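Local coordinates for protein antigen, P35 (Borreliella spielmanii A14S, PDB 6HPN) that is an outer surface protein of the PFam54 family, whose members are thought to be key players in the pathogenesis of Lyme disease, at residues D15-A18 and K19-Q23; L209-N212 and L213-T217; V33-S36 and E37-N41; Y74-E77 and R78-L81; L196-S199 and K200-A204. All coordinates share one frame; numbering follows the deposited sequence.

Contact 1 of 5, residues D15-A18 and K19-Q23; sequences DPEA and KELIQ
Asp15 and Lys19 set the first rung of a helix whose start is a textbook N-cap. The carbonyl O of Asp15 takes the Lys19 N-H at 3.0 Å, while its side chain curls forward to the open end of the first turn, CG lying between the backbone N and the carbonyl carbon (chi1 80°). This places OD1 within 3.0 Å of Ala18 N in a nearly straight bond (171°), so one residue answers two amides of the opening turn. Pro16, in the first helical position, has no N-H to satisfy; its carbonyl accepts from Glu20 N at 3.1 Å, and the beta carbon of Glu20 lies near the same oxygen. Glu17 passes its carbonyl to Leu21 N at 3.2 Å. The Leu21 CB settles against that Glu17 O, and its CD2 comes alongside Glu17 CG at 4.3 Å, the one place here where two side chains meet. Ala18 closes the set: its O receives Ile22 N at 2.9 Å, and the CG1 and CD1 branch of Ile22, lying beside the Ile22 backbone N (chi1 -70°), runs back over this carbonyl. The two acidic groups have a common partner beyond the turn, since Asp15 OD2 and Glu17 OE1 both form salt bridges to Lys146. The start of helix 16-40 is thereby tied to helix 146-179, on which Ala18 touches Lys146, Leu21 reaches Lys150 and Tyr153, and Ile22 packs on Leu149.

Contact 2 of 5, residues L209-N212 and L213-T217; sequences LILN and LINTT
Ile210 and Ile214, one helical turn apart, represent the apolar part of this contact: they lie side by side and point the same way, with Ile210 CG2 4.0 Å from Ile214 CG1. Leu209 and Leu213 likewise approach at their CG atoms, 4.3 Å apart. Leu211 meets a polar neighbour instead, its CD1 lying 3.8 Å from Asn215 ND2, where the two side chains cross obliquely. Backbone bonds form the second class: Leu213 N to Leu209 O (2.8 Å), Ile214 N to Ile210 O and Asn215 N to Leu211 O follow the regular i to i+4 pattern. Hydroxyls supply the third. Thr216 OG1 stands beside its own backbone N (chi1 -71°), from where it donates to Asn212 O at 2.8 Å; the Thr216 N-H reaches this same oxygen from the opposite face of the carbonyl plane. Thr217 repeats the scheme on Leu213 O, with OG1 at 2.7 Å, so two successive carbonyls are each gripped twice. Leu209 and Leu213 pack on helix 146-179, Ile210 and Ile214 on helix 106-135, while Leu211, Asn212 and Asn215 stay on the surface, the pattern of an amphipathic helix packed on two neighbours in an alpha-helical fold.

Contact 3 of 5, residues V33-S36 and E37-N41; sequences VQIS and EIDSN
Val33 to Glu37, Gln34 to Ile38, Ile35 to Asp39 and Ser36 to Ser40 are joined by carbonyl-to-amide bonds in the i to i+4 pattern, which continues up to Asn41, where the backbone leaves helical angles. Val33 O has a second donor: the Ser36 hydroxyl, swung back between the backbone N and the carbonyl carbon (chi1 78°), reaches it from the same face of the carbonyl plane as Glu37 N, which lies 3.2 Å away. Glu37 also folds backward along the helix. With chi1 at 52° its CG lies 3.3 Å from Gln34 O, and the bend at chi2 brings OE2 to 3.6 Å from Gln34 CG. The Gln34 and Glu37 side chains thus run alongside each other, pointing the same way, with amide and carboxylate planes 36° apart. Ile35 and Asp39 make the other side-by-side pair: Asp39 OD2 lies 3.8 Å from the Ile35 CG2 branch, a methyl against a carboxylate. That carboxylate finds its polar partners outside, OD2 at the Thr83 hydroxyl and OD1 in a salt bridge to Lys42. This last part of helix 16-40 touches two others: Val33 packs on Ser131, Leu132 and Leu135 of helix 106-135, Ile35 rests on Thr83 of helix 75-84, and Ser36 meets both, at Glu128 and Arg79.

Contact 4 of 5, residues Y74-E77 and R78-L81; sequences YLNE and RRIL
The first turn of helix 75-84, which follows directly on Tyr74, shows how an arginine can fold back over the start of its own helix. Arg78 N donates to Tyr74 O at 3.0 Å, and the Arg78 side chain, bent at chi3 (-52°), returns over the same peptide. One face of its guanidinium covers Tyr74 C, offset toward the rim of the group; NH1 comes to 3.8 Å from Tyr74 CB, and NH2 to 3.6 Å from Leu75 CA. The Leu75 side chain crosses that of Arg78 at about a right angle, CD1 lying 4.1 Å from NH2. Arg79 behaves differently. Asn76 runs beside it, and OD1 sits at the guanidinium edge, in its plane, 3.8 Å from Arg79 NE; the amide itself stands almost perpendicular (89°). Ile80 CG1 lies over one face of the same group, offset toward its rim. Both cations find their stronger partners outside the turn: Arg78 in Glu44 and the carbonyls of Phe69 and Asp71, Arg79 in Thr83 and Glu128. A positive charge laid over the amino-terminal end of a helix would be expected to be disfavoured by the helix dipole, so Glu44 and the two carbonyls probably offset that cost for Arg78.

Contact 5 of 5, residues L196-S199 and K200-A204; sequences LKNS and KAQFA
The Phe203 ring rests against Asn198 and Ser199, just before its helix, with CZ 3.8 Å from Asn198 CB, while the carbonyl oxygens of Asn198 and Ser199 approach the same ring obliquely. The carbonyl oxygen of Ser199 also accepts Phe203 N, at 3.1 Å. Ser199 is the N-cap of helix 200-221: its OG, held between the backbone N and the carbonyl carbon (chi1 67°), accepts Gln202 N at 3.3 Å, and Gln202 CB packs 3.4 Å from this OG. From there the Gln202 chain extends back across the break between helices, and its NE2 gives a weak, bent bond to Lys197 O (2.7 Å, 127°), reaching past Asn198. The two amides of Asn198 and Gln202 are turned 69° apart, and Asn198 OD1 instead accepts from Arg119 of helix 106-135. Lys197 NZ forms a salt bridge with Glu176 of helix 146-179. Chemically, the two polar side chains divide the work at this joint: Ser199 caps the start of the new helix, supplying the acceptor wanted by an amide there, while the Gln202 amide reaches back to a carbonyl at the end of the old one, though weakly.

Overall arrangement
Contacts 1 and 3 mark the two ends of helix 16-40, their centres about 27 Å apart. After the loops and helix 52-56, contact 4 begins helix 75-84 and touches contact 3, where Ser36, Asp39 and Ser40 pack on Arg79. Far along the chain contact 5 joins helix 187-197 to helix 200-221, and contact 2 lies further along that helix, the centres of contacts 5 and 2 about 19 Å apart. Each contact joins consecutive residues, so none closes a long loop, and they follow in series without nesting or crossing. Contacts 4 and 5 lie on opposite sides of the chain's centre. Helix 106-135 meets contacts 2, 3, 4 and 5, and helix 146-179 meets contacts 1, 2 and 5, which draws the pieces into one helical fold.

Contact 1 of 5, residues D15-A18 and K19-Q23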
loop_
_atom_site.group_PDB
_atom_site.type_symbol
_atom_site.label_atom_id
_atom_site.label_comp_id
_atom_site.label_asym_id
_atom_site.label_seq_id
_atom_site.Cartn_x
_atom_site.Cartn_y
_atom_site.Cartn_z
ATOM N N ASP A 15 0.464 12.646 32.236
ATOM C CA ASP A 15 1.369 11.720 32.976
ATOM C C ASP A 15 2.368 11.088 32.003
ATOM O O ASP A 15 2.286 11.297 30.804
ATOM C CB ASP A 15 0.559 10.731 33.813
ATOM C CG ASP A 15 -0.018 9.541 33.071
ATOM O OD1 ASP A 15 0.196 9.417 31.850
ATOM O OD2 ASP A 15 -0.684 8.732 33.737
ATOM N N PRO A 16 3.381 10.335 32.480
ATOM C CA PRO A 16 4.377 9.723 31.597
ATOM C C PRO A 16 3.884 8.705 30.551
ATOM O O PRO A 16 4.428 8.665 29.459
ATOM C CB PRO A 16 5.316 8.999 32.580
ATOM C CG PRO A 16 5.155 9.758 33.880
ATOM C CD PRO A 16 3.692 10.147 33.907
ATOM N N GLU A 17 2.906 7.865 30.897
ATOM C CA GLU A 17 2.300 6.905 29.946
ATOM C C GLU A 17 1.730 7.719 28.775
ATOM O O GLU A 17 2.081 7.394 27.631
ATOM C CB GLU A 17 1.258 6.044 30.647
ATOM C CG GLU A 17 0.555 5.031 29.744
ATOM C CD GLU A 17 -0.517 4.149 30.405
ATOM O OE1 GLU A 17 -1.156 4.569 31.429
ATOM O OE2 GLU A 17 -0.751 3.030 29.890
ATOM N N ALA A 18 0.923 8.753 29.051
ATOM C CA ALA A 18 0.237 9.564 28.019
ATOM C C ALA A 18 1.300 10.273 27.180
ATOM O O ALA A 18 1.219 10.223 25.950
ATOM C CB ALA A 18 -0.722 10.551 28.633
ATOM N N LYS A 19 2.306 10.857 27.820
ATOM C CA LYS A 19 3.429 11.526 27.115
ATOM C C LYS A 19 4.123 10.608 26.088
ATOM O O LYS A 19 4.250 11.045 24.930
ATOM C CB LYS A 19 4.441 12.043 28.131
ATOM C CG LYS A 19 4.251 13.488 28.584
ATOM C CD LYS A 19 5.551 14.104 29.095
ATOM C CE LYS A 19 6.683 13.932 28.095
ATOM N NZ LYS A 19 8.007 14.188 28.704
ATOM N N GLU A 20 4.644 9.436 26.475
ATOM C CA GLU A 20 5.436 8.569 25.558
ATOM C C GLU A 20 4.520 8.193 24.383
ATOM O O GLU A 20 4.893 8.232 23.187
ATOM C CB GLU A 20 5.939 7.314 26.283
ATOM C CG GLU A 20 6.501 6.244 25.357
ATOM C CD GLU A 20 7.198 5.099 26.066
ATOM O OE1 GLU A 20 7.950 5.382 26.998
ATOM O OE2 GLU A 20 6.975 3.925 25.701
ATOM N N LEU A 21 3.305 7.867 24.743
ATOM C CA LEU A 21 2.253 7.380 23.824
ATOM C C LEU A 21 1.963 8.453 22.767
ATOM O O LEU A 21 1.959 8.126 21.565
ATOM C CB LEU A 21 1.105 7.077 24.776
ATOM C CG LEU A 21 -0.009 6.113 24.386
ATOM C CD1 LEU A 21 0.450 4.905 23.595
ATOM C CD2 LEU A 21 -0.690 5.629 25.660
ATOM N N ILE A 22 1.861 9.712 23.184
ATOM C CA ILE A 22 1.678 10.880 22.275
ATOM C C ILE A 22 2.908 11.046 21.365
ATOM O O ILE A 22 2.721 11.232 20.152
ATOM C CB ILE A 22 1.401 12.150 23.094
ATOM C CG1 ILE A 22 0.018 12.075 23.746
ATOM C CG2 ILE A 22 1.561 13.396 22.220
ATOM C CD1 ILE A 22 -0.216 13.119 24.839
ATOM N N GLN A 23 4.115 10.978 21.928
ATOM C CA GLN A 23 5.382 11.141 21.171
ATOM C C GLN A 23 5.491 10.020 20.113
ATOM O O GLN A 23 5.796 10.323 18.955
ATOM C CB GLN A 23 6.556 11.211 22.163
ATOM C CG GLN A 23 7.896 11.578 21.527
ATOM C CD GLN A 23 7.824 12.818 20.669
ATOM O OE1 GLN A 23 7.467 13.895 21.128
ATOM N NE2 GLN A 23 8.132 12.671 19.394
#

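Contact 2 of 5, residues L209-N212 and L213-T217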
loop_
_atom_site.group_PDB
_atom_site.type_symbol
_atom_site.label_atom_id
_atom_site.label_comp_id
_atom_site.label_asym_id
_atom_site.label_seq_id
_atom_site.Cartn_x
_atom_site.Cartn_y
_atom_site.Cartn_z
ATOM N N LEU A 209 -10.739 -4.045 7.217
ATOM C CA LEU A 209 -9.854 -3.574 8.302
ATOM C C LEU A 209 -9.581 -2.082 8.105
ATOM O O LEU A 209 -9.737 -1.325 9.066
ATOM C CB LEU A 209 -8.558 -4.381 8.322
ATOM C CG LEU A 209 -7.609 -4.022 9.466
ATOM C CD1 LEU A 209 -8.207 -4.355 10.819
ATOM C CD2 LEU A 209 -6.283 -4.735 9.315
ATOM N N ILE A 210 -9.158 -1.685 6.911
ATOM C CA ILE A 210 -8.775 -0.281 6.620
ATOM C C ILE A 210 -10.015 0.587 6.835
ATOM O O ILE A 210 -9.905 1.624 7.486
ATOM C CB ILE A 210 -8.204 -0.140 5.198
ATOM C CG1 ILE A 210 -6.832 -0.796 5.067
ATOM C CG2 ILE A 210 -8.188 1.319 4.750
ATOM C CD1 ILE A 210 -6.471 -1.095 3.630
ATOM N N LEU A 211 -11.160 0.183 6.305
ATOM C CA LEU A 211 -12.402 0.967 6.482
ATOM C C LEU A 211 -12.569 1.255 7.984
ATOM O O LEU A 211 -12.870 2.401 8.350
ATOM C CB LEU A 211 -13.599 0.190 5.913
ATOM C CG LEU A 211 -14.988 0.810 6.140
ATOM C CD1 LEU A 211 -15.186 2.086 5.339
ATOM C CD2 LEU A 211 -16.086 -0.179 5.790
ATOM N N ASN A 212 -12.420 0.265 8.859
ATOM C CA ASN A 212 -12.888 0.530 10.239
ATOM C C ASN A 212 -11.710 1.079 11.059
ATOM O O ASN A 212 -11.964 1.861 11.998
ATOM C CB ASN A 212 -13.899 -0.526 10.714
ATOM C CG ASN A 212 -13.397 -1.935 10.859
ATOM O OD1 ASN A 212 -12.531 -2.199 11.684
ATOM N ND2 ASN A 212 -14.024 -2.855 10.149
ATOM N N LEU A 213 -10.479 0.971 10.564
ATOM C CA LEU A 213 -9.368 1.797 11.117
ATOM C C LEU A 213 -9.533 3.275 10.749
ATOM O O LEU A 213 -9.305 4.115 11.638
ATOM C CB LEU A 213 -8.029 1.269 10.608
ATOM C CG LEU A 213 -7.607 -0.079 11.183
ATOM C CD1 LEU A 213 -6.117 -0.253 10.975
ATOM C CD2 LEU A 213 -7.980 -0.228 12.660
ATOM N N ILE A 214 -9.933 3.585 9.515
ATOM C CA ILE A 214 -10.116 4.996 9.065
ATOM C C ILE A 214 -11.307 5.628 9.814
ATOM O O ILE A 214 -11.197 6.802 10.256
ATOM C CB ILE A 214 -10.272 5.083 7.530
ATOM C CG1 ILE A 214 -8.994 4.699 6.773
ATOM C CG2 ILE A 214 -10.756 6.462 7.123
ATOM C CD1 ILE A 214 -8.082 5.851 6.445
ATOM N N ASN A 215 -12.413 4.900 9.936
ATOM C CA ASN A 215 -13.622 5.370 10.659
ATOM C C ASN A 215 -13.287 5.580 12.137
ATOM O O ASN A 215 -13.685 6.621 12.708
ATOM C CB ASN A 215 -14.800 4.414 10.476
ATOM C CG ASN A 215 -15.516 4.629 9.152
ATOM O OD1 ASN A 215 -15.432 5.712 8.567
ATOM N ND2 ASN A 215 -16.241 3.624 8.682
ATOM N N THR A 216 -12.591 4.628 12.741
ATOM C CA THR A 216 -12.275 4.689 14.179
ATOM C C THR A 216 -11.363 5.892 14.441
ATOM O O THR A 216 -11.642 6.658 15.404
ATOM C CB THR A 216 -11.653 3.391 14.672
ATOM O OG1 THR A 216 -12.677 2.404 14.686
ATOM C CG2 THR A 216 -11.083 3.549 16.062
ATOM N N THR A 217 -10.301 6.048 13.647
ATOM C CA THR A 217 -9.398 7.229 13.715
ATOM C C THR A 217 -10.225 8.527 13.654
ATOM O O THR A 217 -10.045 9.408 14.505
ATOM C CB THR A 217 -8.409 7.222 12.546
ATOM O OG1 THR A 217 -7.614 6.050 12.591
ATOM C CG2 THR A 217 -7.454 8.386 12.580
#

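Contact 3 of 5, residues V33-S36 and E37-N41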
loop_
_atom_site.group_PDB
_atom_site.type_symbol
_atom_site.label_atom_id
_atom_site.label_comp_id
_atom_site.label_asym_id
_atom_site.label_seq_id
_atom_site.Cartn_x
_atom_site.Cartn_y
_atom_site.Cartn_z
ATOM N N VAL A 33 4.845 10.077 6.800
ATOM C CA VAL A 33 4.659 11.192 5.830
ATOM C C VAL A 33 6.032 11.660 5.352
ATOM O O VAL A 33 6.125 12.048 4.188
ATOM C CB VAL A 33 3.801 12.362 6.341
ATOM C CG1 VAL A 33 2.834 11.940 7.426
ATOM C CG2 VAL A 33 4.651 13.542 6.790
ATOM N N GLN A 34 7.059 11.620 6.195
ATOM C CA GLN A 34 8.421 12.019 5.754
ATOM C C GLN A 34 8.913 11.057 4.670
ATOM O O GLN A 34 9.410 11.535 3.639
ATOM C CB GLN A 34 9.390 12.112 6.928
ATOM C CG GLN A 34 9.208 13.434 7.642
ATOM C CD GLN A 34 10.009 13.628 8.905
ATOM O OE1 GLN A 34 10.635 12.716 9.447
ATOM N NE2 GLN A 34 9.963 14.859 9.383
ATOM N N ILE A 35 8.805 9.751 4.907
ATOM C CA ILE A 35 9.157 8.703 3.910
ATOM C C ILE A 35 8.456 9.086 2.616
ATOM O O ILE A 35 9.100 9.034 1.578
ATOM C CB ILE A 35 8.779 7.290 4.404
ATOM C CG1 ILE A 35 9.801 6.801 5.444
ATOM C CG2 ILE A 35 8.632 6.320 3.237
ATOM C CD1 ILE A 35 9.394 5.569 6.252
ATOM N N SER A 36 7.201 9.508 2.684
ATOM C CA SER A 36 6.412 9.732 1.452
ATOM C C SER A 36 6.998 10.907 0.644
ATOM O O SER A 36 7.017 10.797 -0.611
ATOM C CB SER A 36 4.945 9.910 1.753
ATOM O OG SER A 36 4.701 11.211 2.246
ATOM N N GLU A 37 7.444 11.985 1.304
ATOM C CA GLU A 37 7.957 13.178 0.583
ATOM C C GLU A 37 9.344 12.843 0.039
ATOM O O GLU A 37 9.604 13.182 -1.146
ATOM C CB GLU A 37 7.871 14.496 1.367
ATOM C CG GLU A 37 8.462 14.517 2.758
ATOM C CD GLU A 37 7.773 15.471 3.740
ATOM O OE1 GLU A 37 6.738 16.070 3.375
ATOM O OE2 GLU A 37 8.271 15.601 4.887
ATOM N N ILE A 38 10.151 12.104 0.798
ATOM C CA ILE A 38 11.492 11.629 0.337
ATOM C C ILE A 38 11.336 10.649 -0.836
ATOM O O ILE A 38 12.187 10.682 -1.760
ATOM C CB ILE A 38 12.260 10.998 1.510
ATOM C CG1 ILE A 38 12.780 12.076 2.461
ATOM C CG2 ILE A 38 13.375 10.085 1.027
ATOM C CD1 ILE A 38 13.069 11.545 3.832
ATOM N N ASP A 39 10.328 9.767 -0.790
ATOM C CA ASP A 39 10.069 8.791 -1.875
ATOM C C ASP A 39 9.650 9.608 -3.084
ATOM O O ASP A 39 10.208 9.394 -4.175
ATOM C CB ASP A 39 9.048 7.732 -1.464
ATOM C CG ASP A 39 9.686 6.539 -0.771
ATOM O OD1 ASP A 39 10.908 6.595 -0.544
ATOM O OD2 ASP A 39 8.967 5.548 -0.491
ATOM N N SER A 40 8.776 10.578 -2.848
ATOM C CA SER A 40 8.207 11.451 -3.901
ATOM C C SER A 40 9.313 12.152 -4.703
ATOM O O SER A 40 9.251 12.136 -5.922
ATOM C CB SER A 40 7.246 12.441 -3.338
ATOM O OG SER A 40 7.253 13.604 -4.139
ATOM N N ASN A 41 10.311 12.767 -4.092
ATOM C CA ASN A 41 11.255 13.521 -4.958
ATOM C C ASN A 41 12.460 12.620 -5.264
ATOM O O ASN A 41 13.549 13.127 -5.370
ATOM C CB ASN A 41 11.502 14.945 -4.447
ATOM C CG ASN A 41 11.943 14.956 -3.013
ATOM O OD1 ASN A 41 12.779 14.137 -2.643
ATOM N ND2 ASN A 41 11.326 15.813 -2.218
#

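Contact 4 of 5, residues Y74-E77 and R78-L81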
loop_
_atom_site.group_PDB
_atom_site.type_symbol
_atom_site.label_atom_id
_atom_site.label_comp_id
_atom_site.label_asym_id
_atom_site.label_seq_id
_atom_site.Cartn_x
_atom_site.Cartn_y
_atom_site.Cartn_z
ATOM N N TYR A 74 -1.250 10.592 -12.428
ATOM C CA TYR A 74 -1.228 9.489 -11.427
ATOM C C TYR A 74 0.189 9.308 -10.863
ATOM O O TYR A 74 0.473 8.344 -10.143
ATOM C CB TYR A 74 -1.862 8.223 -12.019
ATOM C CG TYR A 74 -3.328 8.343 -12.379
ATOM C CD1 TYR A 74 -4.297 8.634 -11.419
ATOM C CD2 TYR A 74 -3.760 8.159 -13.683
ATOM C CE1 TYR A 74 -5.643 8.749 -11.745
ATOM C CE2 TYR A 74 -5.100 8.292 -14.033
ATOM C CZ TYR A 74 -6.050 8.590 -13.062
ATOM O OH TYR A 74 -7.363 8.691 -13.420
ATOM N N LEU A 75 1.067 10.268 -11.092
ATOM C CA LEU A 75 2.428 10.261 -10.490
ATOM C C LEU A 75 2.392 9.810 -9.014
ATOM O O LEU A 75 3.077 8.853 -8.667
ATOM C CB LEU A 75 3.008 11.669 -10.627
ATOM C CG LEU A 75 4.486 11.799 -10.254
ATOM C CD1 LEU A 75 5.379 11.444 -11.444
ATOM C CD2 LEU A 75 4.785 13.198 -9.722
ATOM N N ASN A 76 1.591 10.475 -8.185
ATOM C CA ASN A 76 1.529 10.293 -6.712
ATOM C C ASN A 76 0.934 8.945 -6.320
ATOM O O ASN A 76 1.404 8.375 -5.323
ATOM C CB ASN A 76 0.712 11.382 -6.028
ATOM C CG ASN A 76 1.635 12.240 -5.209
ATOM O OD1 ASN A 76 2.380 11.720 -4.347
ATOM N ND2 ASN A 76 1.654 13.514 -5.568
ATOM N N GLU A 77 -0.101 8.506 -7.031
ATOM C CA GLU A 77 -0.720 7.179 -6.815
ATOM C C GLU A 77 0.352 6.110 -7.078
ATOM O O GLU A 77 0.504 5.181 -6.254
ATOM C CB GLU A 77 -1.964 7.005 -7.697
ATOM C CG GLU A 77 -3.156 7.865 -7.278
ATOM C CD GLU A 77 -3.165 9.306 -7.777
ATOM O OE1 GLU A 77 -2.171 9.764 -8.337
ATOM O OE2 GLU A 77 -4.160 9.987 -7.582
ATOM N N ARG A 78 1.113 6.247 -8.156
ATOM C CA ARG A 78 2.182 5.265 -8.497
ATOM C C ARG A 78 3.278 5.342 -7.427
ATOM O O ARG A 78 3.841 4.305 -7.053
ATOM C CB ARG A 78 2.722 5.517 -9.914
ATOM C CG ARG A 78 1.772 5.105 -11.039
ATOM C CD ARG A 78 2.448 5.084 -12.406
ATOM N NE ARG A 78 3.137 6.346 -12.670
ATOM C CZ ARG A 78 2.621 7.406 -13.311
ATOM N NH1 ARG A 78 1.399 7.374 -13.826
ATOM N NH2 ARG A 78 3.355 8.495 -13.448
ATOM N N ARG A 79 3.567 6.543 -6.951
ATOM C CA ARG A 79 4.562 6.736 -5.877
ATOM C C ARG A 79 4.094 5.923 -4.644
ATOM O O ARG A 79 4.901 5.156 -4.076
ATOM C CB ARG A 79 4.752 8.242 -5.642
ATOM C CG ARG A 79 5.966 8.604 -4.794
ATOM C CD ARG A 79 5.738 8.319 -3.319
ATOM N NE ARG A 79 4.591 9.033 -2.783
ATOM C CZ ARG A 79 3.966 8.704 -1.666
ATOM N NH1 ARG A 79 4.366 7.645 -0.966
ATOM N NH2 ARG A 79 2.928 9.424 -1.257
ATOM N N ILE A 80 2.822 6.045 -4.271
ATOM C CA ILE A 80 2.249 5.326 -3.104
ATOM C C ILE A 80 2.498 3.832 -3.318
ATOM O O ILE A 80 3.026 3.202 -2.383
ATOM C CB ILE A 80 0.782 5.722 -2.855
ATOM C CG1 ILE A 80 0.709 7.167 -2.340
ATOM C CG2 ILE A 80 0.110 4.749 -1.898
ATOM C CD1 ILE A 80 -0.648 7.842 -2.486
ATOM N N LEU A 81 2.251 3.295 -4.510
ATOM C CA LEU A 81 2.437 1.834 -4.761
ATOM C C LEU A 81 3.914 1.436 -4.542
ATOM O O LEU A 81 4.183 0.379 -3.876
ATOM C CB LEU A 81 1.957 1.488 -6.172
ATOM C CG LEU A 81 2.310 0.086 -6.678
ATOM C CD1 LEU A 81 1.596 -0.994 -5.867
ATOM C CD2 LEU A 81 1.939 -0.054 -8.151
#

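Contact 5 of 5, residues L196-S199 and K200-A204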
loop_
_atom_site.group_PDB
_atom_site.type_symbol
_atom_site.label_atom_id
_atom_site.label_comp_id
_atom_site.label_asym_id
_atom_site.label_seq_id
_atom_site.Cartn_x
_atom_site.Cartn_y
_atom_site.Cartn_z
ATOM N N LEU A 196 -3.498 -17.630 -5.234
ATOM C CA LEU A 196 -3.478 -18.276 -3.889
ATOM C C LEU A 196 -3.030 -17.246 -2.857
ATOM O O LEU A 196 -3.619 -17.222 -1.787
ATOM C CB LEU A 196 -2.552 -19.501 -3.883
ATOM C CG LEU A 196 -3.126 -20.760 -4.536
ATOM C CD1 LEU A 196 -2.111 -21.901 -4.501
ATOM C CD2 LEU A 196 -4.443 -21.190 -3.886
ATOM N N LYS A 197 -2.035 -16.424 -3.203
ATOM C CA LYS A 197 -1.438 -15.399 -2.305
ATOM C C LYS A 197 -2.370 -14.186 -2.149
ATOM O O LYS A 197 -2.174 -13.448 -1.164
ATOM C CB LYS A 197 -0.090 -14.941 -2.867
ATOM C CG LYS A 197 1.073 -15.878 -2.595
ATOM C CD LYS A 197 2.322 -15.464 -3.315
ATOM C CE LYS A 197 3.501 -16.367 -3.036
ATOM N NZ LYS A 197 3.400 -17.624 -3.809
ATOM N N ASN A 198 -3.310 -13.984 -3.091
ATOM C CA ASN A 198 -4.192 -12.791 -3.183
ATOM C C ASN A 198 -5.637 -13.259 -3.374
ATOM O O ASN A 198 -6.259 -12.925 -4.397
ATOM C CB ASN A 198 -3.733 -11.852 -4.303
ATOM C CG ASN A 198 -2.334 -11.307 -4.093
ATOM O OD1 ASN A 198 -2.178 -10.320 -3.397
ATOM N ND2 ASN A 198 -1.309 -11.918 -4.682
ATOM N N SER A 199 -6.165 -14.016 -2.417
ATOM C CA SER A 199 -7.572 -14.492 -2.441
ATOM C C SER A 199 -8.543 -13.307 -2.274
ATOM O O SER A 199 -8.115 -12.206 -1.811
ATOM C CB SER A 199 -7.792 -15.557 -1.404
ATOM O OG SER A 199 -7.676 -15.032 -0.091
ATOM N N LYS A 200 -9.800 -13.527 -2.669
ATOM C CA LYS A 200 -10.924 -12.554 -2.584
ATOM C C LYS A 200 -11.305 -12.337 -1.114
ATOM O O LYS A 200 -11.661 -11.208 -0.750
ATOM C CB LYS A 200 -12.145 -13.064 -3.359
ATOM C CG LYS A 200 -11.948 -13.235 -4.860
ATOM C CD LYS A 200 -12.834 -14.329 -5.425
ATOM C CE LYS A 200 -14.290 -13.929 -5.561
ATOM N NZ LYS A 200 -14.622 -13.588 -6.966
ATOM N N ALA A 201 -11.267 -13.389 -0.303
ATOM C CA ALA A 201 -11.418 -13.289 1.167
ATOM C C ALA A 201 -10.380 -12.290 1.714
ATOM O O ALA A 201 -10.753 -11.390 2.474
ATOM C CB ALA A 201 -11.279 -14.665 1.808
ATOM N N GLN A 202 -9.114 -12.458 1.344
ATOM C CA GLN A 202 -8.001 -11.604 1.833
ATOM C C GLN A 202 -8.277 -10.147 1.456
ATOM O O GLN A 202 -8.106 -9.286 2.331
ATOM C CB GLN A 202 -6.660 -12.074 1.267
ATOM C CG GLN A 202 -5.622 -10.959 1.217
ATOM C CD GLN A 202 -4.224 -11.512 1.176
ATOM O OE1 GLN A 202 -3.685 -11.921 2.191
ATOM N NE2 GLN A 202 -3.643 -11.543 -0.006
ATOM N N PHE A 203 -8.689 -9.903 0.211
ATOM C CA PHE A 203 -9.030 -8.557 -0.320
ATOM C C PHE A 203 -10.152 -7.890 0.500
ATOM O O PHE A 203 -10.122 -6.654 0.738
ATOM C CB PHE A 203 -9.455 -8.643 -1.784
ATOM C CG PHE A 203 -8.323 -8.781 -2.760
ATOM C CD1 PHE A 203 -7.344 -7.801 -2.840
ATOM C CD2 PHE A 203 -8.256 -9.867 -3.628
ATOM C CE1 PHE A 203 -6.309 -7.911 -3.756
ATOM C CE2 PHE A 203 -7.213 -9.974 -4.535
ATOM C CZ PHE A 203 -6.236 -9.002 -4.592
ATOM N N ALA A 204 -11.141 -8.669 0.903
ATOM C CA ALA A 204 -12.252 -8.184 1.748
ATOM C C ALA A 204 -11.707 -7.885 3.143
ATOM O O ALA A 204 -12.075 -6.841 3.710
ATOM C CB ALA A 204 -13.396 -9.177 1.778
#